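Local coordinates for protein geranylgeranyl pyrophosphate synthetase (Pyrococcus horikoshii, PDB 1WY0) that probably condenses isopentenyl diphosphate with allylic diphosphates to make the C20 isoprenoid precursor geranylgeranyl diphosphate, at residues A[204-209]-A[331-336]; A[244-249]-A[292-297]. One frame throughout, in Å; residues are numbered along the deposited sequence.

Interaction 1 (A[204-209]-A[331-336]); sequences SSWGRN and ELLAKF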
ATOM      1  N   SER A 204      24.425  -4.161  -6.318  1.00 46.54           N
ATOM      2  CA  SER A 204      23.171  -3.874  -7.002  1.00 46.16           C
ATOM      3  C   SER A 204      23.007  -4.734  -8.248  1.00 47.08           C
ATOM      4  O   SER A 204      21.940  -5.302  -8.477  1.00 47.47           O
ATOM      5  CB  SER A 204      23.121  -2.403  -7.410  1.00 45.10           C
ATOM      6  OG  SER A 204      23.462  -1.554  -6.330  1.00 45.71           O
ATOM      7  N   SER A 205      24.072  -4.819  -9.047  1.00 46.38           N
ATOM      8  CA  SER A 205      24.069  -5.594 -10.288  1.00 46.45           C
ATOM      9  C   SER A 205      23.870  -7.080 -10.026  1.00 45.07           C
ATOM     10  O   SER A 205      23.258  -7.794 -10.823  1.00 44.33           O
ATOM     11  CB  SER A 205      25.387  -5.383 -11.028  1.00 47.91           C
ATOM     12  OG  SER A 205      26.461  -5.906 -10.265  1.00 50.72           O
ATOM     13  N   TRP A 206      24.403  -7.536  -8.903  1.00 43.60           N
ATOM     14  CA  TRP A 206      24.251  -8.924  -8.478  1.00 43.58           C
ATOM     15  C   TRP A 206      22.816  -9.230  -8.038  1.00 41.74           C
ATOM     16  O   TRP A 206      22.264 -10.287  -8.305  1.00 42.24           O
ATOM     17  CB  TRP A 206      25.219  -9.173  -7.321  1.00 42.39           C
ATOM     18  CG  TRP A 206      25.068 -10.552  -6.813  1.00 43.53           C
ATOM     19  CD1 TRP A 206      25.794 -11.691  -7.225  1.00 42.41           C
ATOM     20  CD2 TRP A 206      24.190 -10.987  -5.746  1.00 43.59           C
ATOM     21  NE1 TRP A 206      25.466 -12.804  -6.518  1.00 42.74           N
ATOM     22  CE2 TRP A 206      24.419 -12.372  -5.559  1.00 43.67           C
ATOM     23  CE3 TRP A 206      23.242 -10.335  -4.958  1.00 45.21           C
ATOM     24  CZ2 TRP A 206      23.706 -13.066  -4.597  1.00 45.72           C
ATOM     25  CZ3 TRP A 206      22.531 -11.033  -3.994  1.00 44.05           C
ATOM     26  CH2 TRP A 206      22.760 -12.408  -3.819  1.00 44.42           C
ATOM     27  N   GLY A 207      22.226  -8.270  -7.298  1.00 40.74           N
ATOM     28  CA  GLY A 207      20.853  -8.461  -6.835  1.00 40.30           C
ATOM     29  C   GLY A 207      19.868  -8.462  -8.005  1.00 39.05           C
ATOM     30  O   GLY A 207      18.952  -9.270  -8.096  1.00 38.18           O
ATOM     31  N   ARG A 208      20.064  -7.482  -8.902  1.00 39.49           N
ATOM     32  CA  ARG A 208      19.205  -7.394 -10.075  1.00 40.36           C
ATOM     33  C   ARG A 208      19.209  -8.703 -10.868  1.00 41.32           C
ATOM     34  O   ARG A 208      18.177  -9.254 -11.231  1.00 40.78           O
ATOM     35  CB  ARG A 208      19.725  -6.254 -10.949  1.00 41.61           C
ATOM     36  CG  ARG A 208      18.698  -5.792 -11.981  1.00 45.45           C
ATOM     37  CD  ARG A 208      17.356  -5.440 -11.333  1.00 49.57           C
ATOM     38  NE  ARG A 208      16.660  -4.418 -12.117  1.00 52.60           N
ATOM     39  CZ  ARG A 208      16.272  -3.304 -11.471  1.00 52.69           C
ATOM     40  NH1 ARG A 208      16.535  -3.157 -10.184  1.00 53.20           N
ATOM     41  NH2 ARG A 208      15.573  -2.372 -12.124  1.00 55.30           N
ATOM     42  N   ASN A 209      20.434  -9.179 -11.161  1.00 39.90           N
ATOM     43  CA  ASN A 209      20.584 -10.380 -11.975  1.00 40.11           C
ATOM     44  C   ASN A 209      20.057 -11.632 -11.269  1.00 39.53           C
ATOM     45  O   ASN A 209      19.458 -12.514 -11.870  1.00 40.01           O
ATOM     46  CB  ASN A 209      22.070 -10.551 -12.285  1.00 41.15           C
ATOM     47  CG  ASN A 209      22.413  -9.779 -13.531  1.00 43.21           C
ATOM     48  OD1 ASN A 209      21.985 -10.105 -14.634  1.00 45.30           O
ATOM     49  ND2 ASN A 209      23.220  -8.721 -13.340  1.00 43.71           N
ATOM     50  N   GLU A 331      27.782 -15.813  -3.278  1.00 50.41           N
ATOM     51  CA  GLU A 331      28.146 -16.523  -4.495  1.00 49.32           C
ATOM     52  C   GLU A 331      27.476 -17.884  -4.492  1.00 47.56           C
ATOM     53  O   GLU A 331      26.994 -18.354  -5.523  1.00 46.10           O
ATOM     54  CB  GLU A 331      29.659 -16.696  -4.603  1.00 51.47           C
ATOM     55  CG  GLU A 331      30.372 -15.507  -5.224  1.00 54.86           C
ATOM     56  CD  GLU A 331      31.853 -15.766  -5.445  1.00 55.02           C
ATOM     57  OE1 GLU A 331      32.406 -16.671  -4.782  1.00 55.57           O
ATOM     58  OE2 GLU A 331      32.458 -15.058  -6.279  1.00 56.52           O
ATOM     59  N   LEU A 332      27.449 -18.520  -3.329  1.00 46.20           N
ATOM     60  CA  LEU A 332      26.818 -19.823  -3.218  1.00 47.11           C
ATOM     61  C   LEU A 332      25.315 -19.718  -3.489  1.00 46.20           C
ATOM     62  O   LEU A 332      24.764 -20.500  -4.261  1.00 45.29           O
ATOM     63  CB  LEU A 332      27.067 -20.425  -1.831  1.00 46.27           C
ATOM     64  CG  LEU A 332      28.464 -21.010  -1.589  1.00 47.09           C
ATOM     65  CD1 LEU A 332      28.526 -21.693  -0.224  1.00 45.92           C
ATOM     66  CD2 LEU A 332      28.778 -22.017  -2.685  1.00 46.72           C
ATOM     67  N   LEU A 333      24.664 -18.747  -2.856  1.00 45.85           N
ATOM     68  CA  LEU A 333      23.229 -18.540  -3.031  1.00 45.98           C
ATOM     69  C   LEU A 333      22.900 -18.383  -4.509  1.00 46.79           C
ATOM     70  O   LEU A 333      22.039 -19.088  -5.045  1.00 45.79           O
ATOM     71  CB  LEU A 333      22.785 -17.294  -2.265  1.00 46.99           C
ATOM     72  CG  LEU A 333      21.307 -16.909  -2.294  1.00 46.87           C
ATOM     73  CD1 LEU A 333      20.449 -17.992  -1.639  1.00 46.80           C
ATOM     74  CD2 LEU A 333      21.145 -15.592  -1.558  1.00 47.90           C
ATOM     75  N   ALA A 334      23.600 -17.470  -5.173  1.00 46.93           N
ATOM     76  CA  ALA A 334      23.368 -17.240  -6.588  1.00 48.63           C
ATOM     77  C   ALA A 334      23.544 -18.526  -7.377  1.00 50.54           C
ATOM     78  O   ALA A 334      22.788 -18.800  -8.313  1.00 50.08           O
ATOM     79  CB  ALA A 334      24.323 -16.180  -7.110  1.00 48.58           C
ATOM     80  N   LYS A 335      24.545 -19.314  -7.003  1.00 51.49           N
ATOM     81  CA  LYS A 335      24.817 -20.561  -7.701  1.00 53.97           C
ATOM     82  C   LYS A 335      23.748 -21.602  -7.375  1.00 54.33           C
ATOM     83  O   LYS A 335      23.359 -22.389  -8.233  1.00 54.69           O
ATOM     84  CB  LYS A 335      26.214 -21.075  -7.335  1.00 55.50           C
ATOM     85  CG  LYS A 335      26.912 -21.814  -8.463  1.00 59.06           C
ATOM     86  CD  LYS A 335      28.229 -22.437  -7.998  1.00 62.02           C
ATOM     87  CE  LYS A 335      28.881 -23.253  -9.121  1.00 63.37           C
ATOM     88  NZ  LYS A 335      30.141 -23.931  -8.688  1.00 62.43           N
ATOM     89  N   PHE A 336      23.270 -21.598  -6.135  1.00 54.98           N
ATOM     90  CA  PHE A 336      22.225 -22.537  -5.743  1.00 55.68           C
ATOM     91  C   PHE A 336      20.926 -22.228  -6.484  1.00 56.16           C
ATOM     92  O   PHE A 336      20.224 -23.097  -6.986  1.00 56.58           O
ATOM     93  CB  PHE A 336      21.992 -22.384  -4.241  1.00 56.57           C
ATOM     94  CG  PHE A 336      20.781 -23.169  -3.824  1.00 58.41           C
ATOM     95  CD1 PHE A 336      20.868 -24.553  -3.701  1.00 58.87           C
ATOM     96  CD2 PHE A 336      19.599 -22.513  -3.511  1.00 58.56           C
ATOM     97  CE1 PHE A 336      19.769 -25.276  -3.256  1.00 58.98           C
ATOM     98  CE2 PHE A 336      18.503 -23.248  -3.064  1.00 58.97           C
ATOM     99  CZ  PHE A 336      18.583 -24.629  -2.936  1.00 58.40           C
TER
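The indole nitrogen NE1 of Trp-206 has an apolar and a polar neighbour: Ala-334 CB lies 3.6 Å from it, while Asn-315 OD1, at the end of helix 299-315, accepts its hydrogen bond. The Ala-334 methyl approaches the ring obliquely and also comes within 4.0 Å of Trp-206 CZ2. At the benzo end, Leu-333 places a single branch, CD2, at the edge of the indole near its plane, 4.2 Å from Trp-206 CH2. The indole is carried across to helix 325-336 because Trp-206 CG stands anti to the backbone N (chi1 178°); the CA atoms of Trp-206 and Ala-334 remain 8.6 Å apart. Val-53 of helix 49-57 touches both Trp-206 and Leu-333. One turn along helix 197-224, Asn-209 ND2 donates to Ser-205 O over 2.7 Å, and Asn-209 N reaches the same oxygen from the opposite face of its carbonyl plane. Two donors thus grip Ser-205 O, and the ND2 bond holds the Asn-209 amide against its own helix. Between the two segments the contact is van der Waals packing without a polar bond; the indole N-H is satisfied instead by Asn-315 of a third helix, a bond that should also restrain rotation of the ring.

Interaction 2 (A[244-249]-A[292-297]); sequences TLIVAH and DLLKKY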
ATOM      1  N   THR A 244       6.066 -16.301 -19.440  1.00 33.68           N
ATOM      2  CA  THR A 244       7.422 -16.505 -18.948  1.00 32.56           C
ATOM      3  C   THR A 244       8.388 -16.206 -20.094  1.00 31.39           C
ATOM      4  O   THR A 244       7.959 -15.930 -21.210  1.00 31.24           O
ATOM      5  CB  THR A 244       7.626 -17.957 -18.510  1.00 33.01           C
ATOM      6  OG1 THR A 244       7.769 -18.784 -19.673  1.00 31.18           O
ATOM      7  CG2 THR A 244       6.424 -18.440 -17.699  1.00 31.21           C
ATOM      8  N   LEU A 245       9.688 -16.262 -19.821  1.00 32.57           N
ATOM      9  CA  LEU A 245      10.687 -16.012 -20.860  1.00 31.56           C
ATOM     10  C   LEU A 245      10.671 -17.138 -21.882  1.00 32.13           C
ATOM     11  O   LEU A 245      11.010 -16.931 -23.045  1.00 32.16           O
ATOM     12  CB  LEU A 245      12.085 -15.909 -20.248  1.00 28.89           C
ATOM     13  CG  LEU A 245      13.229 -15.810 -21.258  1.00 27.00           C
ATOM     14  CD1 LEU A 245      12.948 -14.718 -22.280  1.00 27.73           C
ATOM     15  CD2 LEU A 245      14.524 -15.538 -20.512  1.00 25.50           C
ATOM     16  N   ILE A 246      10.284 -18.331 -21.434  1.00 30.83           N
ATOM     17  CA  ILE A 246      10.209 -19.500 -22.298  1.00 31.89           C
ATOM     18  C   ILE A 246       9.121 -19.315 -23.353  1.00 32.84           C
ATOM     19  O   ILE A 246       9.322 -19.586 -24.538  1.00 34.47           O
ATOM     20  CB  ILE A 246       9.901 -20.763 -21.470  1.00 32.77           C
ATOM     21  CG1 ILE A 246      10.974 -20.939 -20.393  1.00 33.38           C
ATOM     22  CG2 ILE A 246       9.839 -21.989 -22.376  1.00 32.65           C
ATOM     23  CD1 ILE A 246      10.601 -21.907 -19.291  1.00 36.36           C
ATOM     24  N   VAL A 247       7.960 -18.848 -22.912  1.00 33.49           N
ATOM     25  CA  VAL A 247       6.834 -18.624 -23.804  1.00 32.09           C
ATOM     26  C   VAL A 247       7.122 -17.443 -24.742  1.00 32.48           C
ATOM     27  O   VAL A 247       6.697 -17.445 -25.899  1.00 30.17           O
ATOM     28  CB  VAL A 247       5.562 -18.356 -22.976  1.00 33.82           C
ATOM     29  CG1 VAL A 247       4.452 -17.873 -23.854  1.00 36.71           C
ATOM     30  CG2 VAL A 247       5.136 -19.623 -22.277  1.00 34.97           C
ATOM     31  N   ALA A 248       7.841 -16.434 -24.249  1.00 31.75           N
ATOM     32  CA  ALA A 248       8.174 -15.284 -25.085  1.00 32.78           C
ATOM     33  C   ALA A 248       9.126 -15.726 -26.201  1.00 32.94           C
ATOM     34  O   ALA A 248       8.971 -15.323 -27.354  1.00 32.76           O
ATOM     35  CB  ALA A 248       8.818 -14.182 -24.254  1.00 30.80           C
ATOM     36  N   HIS A 249      10.111 -16.550 -25.860  1.00 33.30           N
ATOM     37  CA  HIS A 249      11.053 -17.033 -26.862  1.00 34.37           C
ATOM     38  C   HIS A 249      10.313 -17.853 -27.906  1.00 34.82           C
ATOM     39  O   HIS A 249      10.582 -17.744 -29.098  1.00 36.76           O
ATOM     40  CB  HIS A 249      12.132 -17.907 -26.226  1.00 35.39           C
ATOM     41  CG  HIS A 249      13.079 -18.510 -27.218  1.00 36.48           C
ATOM     42  ND1 HIS A 249      12.825 -19.703 -27.863  1.00 37.57           N
ATOM     43  CD2 HIS A 249      14.299 -18.110 -27.641  1.00 38.40           C
ATOM     44  CE1 HIS A 249      13.847 -20.011 -28.640  1.00 38.21           C
ATOM     45  NE2 HIS A 249      14.756 -19.060 -28.521  1.00 37.89           N
ATOM     46  N   ASP A 292       6.249 -29.872 -25.898  1.00 39.94           N
ATOM     47  CA  ASP A 292       6.974 -30.360 -27.063  1.00 41.12           C
ATOM     48  C   ASP A 292       7.159 -29.236 -28.081  1.00 41.09           C
ATOM     49  O   ASP A 292       8.196 -29.139 -28.741  1.00 42.40           O
ATOM     50  CB  ASP A 292       6.227 -31.525 -27.713  1.00 43.13           C
ATOM     51  CG  ASP A 292       6.381 -32.817 -26.938  1.00 46.08           C
ATOM     52  OD1 ASP A 292       7.361 -32.935 -26.166  1.00 46.10           O
ATOM     53  OD2 ASP A 292       5.532 -33.719 -27.112  1.00 48.46           O
ATOM     54  N   LEU A 293       6.140 -28.396 -28.212  1.00 39.88           N
ATOM     55  CA  LEU A 293       6.203 -27.274 -29.136  1.00 38.82           C
ATOM     56  C   LEU A 293       7.303 -26.321 -28.702  1.00 38.35           C
ATOM     57  O   LEU A 293       7.998 -25.757 -29.534  1.00 39.74           O
ATOM     58  CB  LEU A 293       4.861 -26.542 -29.180  1.00 37.66           C
ATOM     59  CG  LEU A 293       3.852 -27.151 -30.146  1.00 38.47           C
ATOM     60  CD1 LEU A 293       2.549 -26.372 -30.108  1.00 39.41           C
ATOM     61  CD2 LEU A 293       4.439 -27.138 -31.545  1.00 38.35           C
ATOM     62  N   LEU A 294       7.462 -26.159 -27.394  1.00 37.63           N
ATOM     63  CA  LEU A 294       8.480 -25.281 -26.833  1.00 38.49           C
ATOM     64  C   LEU A 294       9.901 -25.818 -27.035  1.00 38.49           C
ATOM     65  O   LEU A 294      10.837 -25.054 -27.291  1.00 38.96           O
ATOM     66  CB  LEU A 294       8.226 -25.087 -25.334  1.00 39.12           C
ATOM     67  CG  LEU A 294       6.911 -24.424 -24.911  1.00 39.32           C
ATOM     68  CD1 LEU A 294       6.844 -24.365 -23.400  1.00 39.30           C
ATOM     69  CD2 LEU A 294       6.819 -23.024 -25.510  1.00 40.59           C
ATOM     70  N   LYS A 295      10.059 -27.132 -26.909  1.00 38.43           N
ATOM     71  CA  LYS A 295      11.372 -27.759 -27.055  1.00 39.95           C
ATOM     72  C   LYS A 295      11.840 -27.720 -28.512  1.00 38.79           C
ATOM     73  O   LYS A 295      13.017 -27.614 -28.830  1.00 39.36           O
ATOM     74  CB  LYS A 295      11.252 -29.218 -26.615  1.00 40.98           C
ATOM     75  CG  LYS A 295      11.212 -29.391 -25.099  1.00 42.53           C
ATOM     76  CD  LYS A 295      11.058 -30.864 -24.719  1.00 44.19           C
ATOM     77  CE  LYS A 295      11.062 -31.097 -23.203  1.00 45.60           C
ATOM     78  NZ  LYS A 295      11.021 -32.533 -22.922  1.00 46.02           N
ATOM     79  N   LYS A 296      10.847 -27.862 -29.408  1.00 39.41           N
ATOM     80  CA  LYS A 296      11.128 -27.803 -30.838  1.00 40.17           C
ATOM     81  C   LYS A 296      11.992 -26.592 -31.196  1.00 41.13           C
ATOM     82  O   LYS A 296      12.835 -26.639 -32.082  1.00 44.16           O
ATOM     83  CB  LYS A 296       9.783 -27.710 -31.558  1.00 41.71           C
ATOM     84  CG  LYS A 296       9.904 -27.751 -33.086  1.00 42.37           C
ATOM     85  CD  LYS A 296       8.533 -27.930 -33.748  1.00 41.33           C
ATOM     86  CE  LYS A 296       8.547 -27.729 -35.272  1.00 43.03           C
ATOM     87  NZ  LYS A 296       7.175 -27.756 -35.788  1.00 42.56           N
ATOM     88  N   TYR A 297      11.735 -25.467 -30.490  1.00 39.08           N
ATOM     89  CA  TYR A 297      12.446 -24.232 -30.811  1.00 37.43           C
ATOM     90  C   TYR A 297      13.505 -23.859 -29.762  1.00 36.87           C
ATOM     91  O   TYR A 297      13.995 -22.737 -29.717  1.00 36.09           O
ATOM     92  CB  TYR A 297      11.423 -23.098 -30.932  1.00 36.48           C
ATOM     93  CG  TYR A 297      10.526 -23.333 -32.095  1.00 35.58           C
ATOM     94  CD1 TYR A 297      10.906 -22.912 -33.367  1.00 36.24           C
ATOM     95  CD2 TYR A 297       9.284 -23.937 -31.911  1.00 35.39           C
ATOM     96  CE1 TYR A 297      10.057 -23.102 -34.447  1.00 35.42           C
ATOM     97  CE2 TYR A 297       8.430 -24.119 -32.986  1.00 36.27           C
ATOM     98  CZ  TYR A 297       8.812 -23.701 -34.250  1.00 36.19           C
ATOM     99  OH  TYR A 297       7.975 -23.904 -35.331  1.00 36.92           O
TER
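His-249 meets the backbone of Tyr-297 through its imidazole. Its CB points neither at nor away from the 292-297 segment, and with CG anti to the backbone N (chi1 176°) the ring swings nearer: CB is 6.2 Å from Tyr-297 O and CG 5.0 Å. ND1 lies 3.7 Å from that oxygen but makes its hydrogen bond with Ser-299 OG. At the outer rim CE1 comes to 2.9 Å from Tyr-297 O, in the ring plane, a separation short enough to leave the nature of this C-H...O approach doubtful; NE2 follows at 3.9 Å from the same oxygen. The imidazole also stacks with Tyr-302, which with Ser-299 limits its freedom to turn. The second patch is apolar: Ile-246 CG2 touches Leu-294 CD1 at 4.0 Å, the side chains crossing at about a right angle. Thr-244 caps helix 245-253, its OG1 accepting from Val-247 N at 3.2 Å and weakly from Ile-246 N. Leu-294 reaches on to Leu-223 and Phe-262 of helix 256-264, whereas Ile-246 packs on Val-220 and Ala-303, so the contact joins the start of helix 245-253 to the end of helix 283-296, beside the end of helix 197-224 and the start of helix 299-315.

Interactions 1 and 2 lie at different levels of one all-helical bundle, their centres 25 Å apart and their nearest atoms about 10 Å apart, without touching. Two long helices connect them. Helix 197-224 supplies a segment to interaction 1 and, through Val-220 and Leu-223, supports interaction 2; helix 299-315 meets interaction 2 near its start, at Ser-299, Tyr-302 and Ala-303, and interaction 1 at its end, through Ala-314 and Asn-315. In sequence, both segments of interaction 2 fall between those of interaction 1. Asp-219, which Thr-244 touches, belongs to the second aspartate-rich motif of polyprenyl synthetases, placing interaction 2 nearer the probable diphosphate-binding region.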